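Local coordinates for protein CdnC (Chryseobacterium gregarium DSM 19109, PDB 7MGV) that probably uses ATP to close omega-ester macrocycles in a multicore precursor peptide, as a graspetide-forming ligase of the ATP-grasp family, at residues G319-L324 / N331-S336. Residues are numbered along the deposited sequence; the frame is centred on the assembly and turned at random.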
ATOM      1  N   GLY A 319      14.352  -0.273  -7.160  1.00 46.09           N
ATOM      2  CA  GLY A 319      15.309   0.310  -8.081  1.00 53.92           C
ATOM      3  C   GLY A 319      15.971  -0.746  -8.952  1.00 59.01           C
ATOM      4  O   GLY A 319      16.287  -1.848  -8.501  1.00 54.47           O
ATOM      5  N   GLU A 320      16.168  -0.400 -10.221  1.00 60.71           N
ATOM      6  CA  GLU A 320      16.846  -1.301 -11.139  1.00 60.03           C
ATOM      7  C   GLU A 320      18.332  -1.379 -10.810  1.00 59.58           C
ATOM      8  O   GLU A 320      18.916  -0.458 -10.235  1.00 66.54           O
ATOM      9  CB  GLU A 320      16.649  -0.848 -12.585  1.00 54.60           C
ATOM     10  CG  GLU A 320      15.823  -1.810 -13.434  1.00 73.49           C
ATOM     11  CD  GLU A 320      16.488  -3.166 -13.616  1.00 78.31           C
ATOM     12  OE1 GLU A 320      17.723  -3.260 -13.450  1.00 72.83           O
ATOM     13  OE2 GLU A 320      15.772  -4.144 -13.927  1.00 80.15           O
ATOM     14  N   PHE A 321      18.945  -2.500 -11.189  1.00 65.57           N
ATOM     15  CA  PHE A 321      20.341  -2.760 -10.878  1.00 62.68           C
ATOM     16  C   PHE A 321      21.151  -3.281 -12.055  1.00 61.73           C
ATOM     17  O   PHE A 321      22.380  -3.354 -11.942  1.00 58.54           O
ATOM     18  CB  PHE A 321      20.451  -3.771  -9.727  1.00 55.32           C
ATOM     19  CG  PHE A 321      19.994  -5.156 -10.094  1.00 53.66           C
ATOM     20  CD1 PHE A 321      20.905  -6.115 -10.506  1.00 53.73           C
ATOM     21  CD2 PHE A 321      18.653  -5.496 -10.032  1.00 54.24           C
ATOM     22  CE1 PHE A 321      20.488  -7.386 -10.849  1.00 53.37           C
ATOM     23  CE2 PHE A 321      18.230  -6.766 -10.373  1.00 54.57           C
ATOM     24  CZ  PHE A 321      19.151  -7.711 -10.782  1.00 57.54           C
ATOM     25  N   PHE A 322      20.511  -3.647 -13.169  1.00 59.94           N
ATOM     26  CA  PHE A 322      21.220  -4.307 -14.261  1.00 66.73           C
ATOM     27  C   PHE A 322      22.299  -3.411 -14.856  1.00 59.55           C
ATOM     28  O   PHE A 322      23.401  -3.877 -15.169  1.00 67.05           O
ATOM     29  CB  PHE A 322      20.226  -4.730 -15.341  1.00 73.63           C
ATOM     30  CG  PHE A 322      20.712  -5.858 -16.201  1.00 82.55           C
ATOM     31  CD1 PHE A 322      20.282  -5.981 -17.512  1.00 83.22           C
ATOM     32  CD2 PHE A 322      21.599  -6.796 -15.700  1.00 81.05           C
ATOM     33  CE1 PHE A 322      20.728  -7.019 -18.307  1.00 82.23           C
ATOM     34  CE2 PHE A 322      22.047  -7.837 -16.489  1.00 82.48           C
ATOM     35  CZ  PHE A 322      21.611  -7.949 -17.794  1.00 92.85           C
ATOM     36  N   TRP A 323      21.996  -2.123 -15.023  1.00 61.52           N
ATOM     37  CA  TRP A 323      22.952  -1.198 -15.625  1.00 54.67           C
ATOM     38  C   TRP A 323      24.243  -1.125 -14.820  1.00 64.57           C
ATOM     39  O   TRP A 323      25.335  -1.021 -15.394  1.00 70.00           O
ATOM     40  CB  TRP A 323      22.318   0.188 -15.769  1.00 66.93           C
ATOM     41  CG  TRP A 323      21.738   0.756 -14.493  1.00 76.20           C
ATOM     42  CD1 TRP A 323      20.836   0.159 -13.655  1.00 68.03           C
ATOM     43  CD2 TRP A 323      22.012   2.044 -13.929  1.00 73.71           C
ATOM     44  NE1 TRP A 323      20.543   0.991 -12.603  1.00 76.78           N
ATOM     45  CE2 TRP A 323      21.251   2.156 -12.748  1.00 75.56           C
ATOM     46  CE3 TRP A 323      22.829   3.112 -14.307  1.00 80.66           C
ATOM     47  CZ2 TRP A 323      21.285   3.291 -11.943  1.00 66.79           C
ATOM     48  CZ3 TRP A 323      22.861   4.239 -13.507  1.00 85.90           C
ATOM     49  CH2 TRP A 323      22.094   4.320 -12.338  1.00 78.00           C
ATOM     50  N   LEU A 324      24.142  -1.181 -13.492  1.00 61.99           N
ATOM     51  CA  LEU A 324      25.325  -1.203 -12.640  1.00 62.52           C
ATOM     52  C   LEU A 324      25.844  -2.613 -12.381  1.00 61.10           C
ATOM     53  O   LEU A 324      27.044  -2.785 -12.129  1.00 63.03           O
ATOM     54  CB  LEU A 324      25.031  -0.522 -11.304  1.00 58.88           C
ATOM     55  CG  LEU A 324      24.248   0.789 -11.395  1.00 74.15           C
ATOM     56  CD1 LEU A 324      23.679   1.176 -10.035  1.00 61.40           C
ATOM     57  CD2 LEU A 324      25.160   1.874 -11.945  1.00 70.21           C
ATOM     58  N   ASN A 331      28.532 -10.137 -13.189  1.00 71.78           N
ATOM     59  CA  ASN A 331      27.219  -9.865 -12.600  1.00 66.92           C
ATOM     60  C   ASN A 331      27.157 -10.313 -11.136  1.00 63.56           C
ATOM     61  O   ASN A 331      26.433 -11.237 -10.759  1.00 59.23           O
ATOM     62  CB  ASN A 331      26.115 -10.527 -13.432  1.00 70.09           C
ATOM     63  CG  ASN A 331      26.301 -10.309 -14.919  1.00 71.23           C
ATOM     64  OD1 ASN A 331      26.855 -11.159 -15.618  1.00 72.98           O
ATOM     65  ND2 ASN A 331      25.844  -9.165 -15.411  1.00 70.21           N
ATOM     66  N   ARG A 332      27.950  -9.621 -10.313  1.00 58.59           N
ATOM     67  CA  ARG A 332      28.011  -9.957  -8.894  1.00 59.33           C
ATOM     68  C   ARG A 332      26.701  -9.656  -8.171  1.00 57.70           C
ATOM     69  O   ARG A 332      26.346 -10.367  -7.226  1.00 49.95           O
ATOM     70  CB  ARG A 332      29.170  -9.216  -8.227  1.00 51.97           C
ATOM     71  CG  ARG A 332      30.541  -9.798  -8.545  1.00 56.53           C
ATOM     72  CD  ARG A 332      30.636 -11.265  -8.142  1.00 64.78           C
ATOM     73  NE  ARG A 332      30.406 -12.163  -9.271  1.00 67.43           N
ATOM     74  CZ  ARG A 332      30.297 -13.484  -9.167  1.00 66.99           C
ATOM     75  NH1 ARG A 332      30.400 -14.069  -7.981  1.00 64.69           N
ATOM     76  NH2 ARG A 332      30.087 -14.220 -10.250  1.00 70.53           N
ATOM     77  N   ILE A 333      25.973  -8.617  -8.587  1.00 57.50           N
ATOM     78  CA  ILE A 333      24.701  -8.307  -7.937  1.00 54.40           C
ATOM     79  C   ILE A 333      23.661  -9.373  -8.264  1.00 49.91           C
ATOM     80  O   ILE A 333      22.853  -9.758  -7.408  1.00 50.48           O
ATOM     81  CB  ILE A 333      24.217  -6.901  -8.337  1.00 49.53           C
ATOM     82  CG1 ILE A 333      25.297  -5.859  -8.043  1.00 47.25           C
ATOM     83  CG2 ILE A 333      22.930  -6.550  -7.607  1.00 45.50           C
ATOM     84  CD1 ILE A 333      24.913  -4.452  -8.449  1.00 42.19           C
ATOM     85  N   SER A 334      23.660  -9.866  -9.506  1.00 46.55           N
ATOM     86  CA  SER A 334      22.759 -10.956  -9.863  1.00 50.33           C
ATOM     87  C   SER A 334      23.083 -12.213  -9.064  1.00 48.43           C
ATOM     88  O   SER A 334      22.176 -12.922  -8.612  1.00 51.90           O
ATOM     89  CB  SER A 334      22.839 -11.234 -11.363  1.00 52.08           C
ATOM     90  OG  SER A 334      22.459 -10.093 -12.112  1.00 54.49           O
ATOM     91  N   LYS A 335      24.373 -12.498  -8.875  1.00 46.00           N
ATOM     92  CA  LYS A 335      24.768 -13.630  -8.044  1.00 50.82           C
ATOM     93  C   LYS A 335      24.326 -13.428  -6.601  1.00 44.68           C
ATOM     94  O   LYS A 335      23.894 -14.373  -5.934  1.00 46.25           O
ATOM     95  CB  LYS A 335      26.282 -13.828  -8.116  1.00 57.09           C
ATOM     96  CG  LYS A 335      26.812 -14.938  -7.225  1.00 58.96           C
ATOM     97  CD  LYS A 335      27.201 -16.160  -8.040  1.00 64.28           C
ATOM     98  CE  LYS A 335      27.493 -17.352  -7.145  1.00 71.22           C
ATOM     99  NZ  LYS A 335      26.280 -17.793  -6.406  1.00 64.78           N
ATOM    100  N   SER A 336      24.429 -12.199  -6.094  1.00 41.14           N
ATOM    101  CA  SER A 336      23.955 -11.915  -4.745  1.00 43.87           C
ATOM    102  C   SER A 336      22.466 -12.203  -4.621  1.00 47.55           C
ATOM    103  O   SER A 336      22.029 -12.879  -3.679  1.00 45.64           O
ATOM    104  CB  SER A 336      24.267 -10.461  -4.378  1.00 43.34           C
ATOM    105  OG  SER A 336      25.610 -10.327  -3.958  1.00 49.34           O
TER
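F321 and I333 carry the hydrophobic part of this contact, a small case of how two consecutive helices of an ATP-grasp ligase pack on one antiparallel sheet. Methyl CG2 of I333 meets CD1 of F321 at 3.6 Å, approaching the ring obliquely. F321 is the N-cap residue of helix 322-325, and its CG lies between the backbone N and the carbonyl carbon (chi1 68°), which directs the ring at helix 332-341. L324 and I333 both touch F248 of strand 244-251, and strand 234-241 meets them through R237 and V241. Replacing this phenylalanine by an alanine is likely to open a gap beside I333 and S334 and leave I333 CG2 without the ring it rests against.

No hydrogen bond joins the two segments; D325, directly after L324, provides a polar link: its carboxylate accepts from I333 N and N331 ND2 and is hydrogen-bonded to S334 OG. Within 319-324, E320 OE1 accepts from F321 N at 2.7 Å from above the carboxylate plane, and from F322 N at 2.8 Å almost straight (176°), while E320 OE2 forms a salt bridge with R95. At the ring edge of F321, CE1 lies 3.6 Å from S334 OG, which sits near the ring plane.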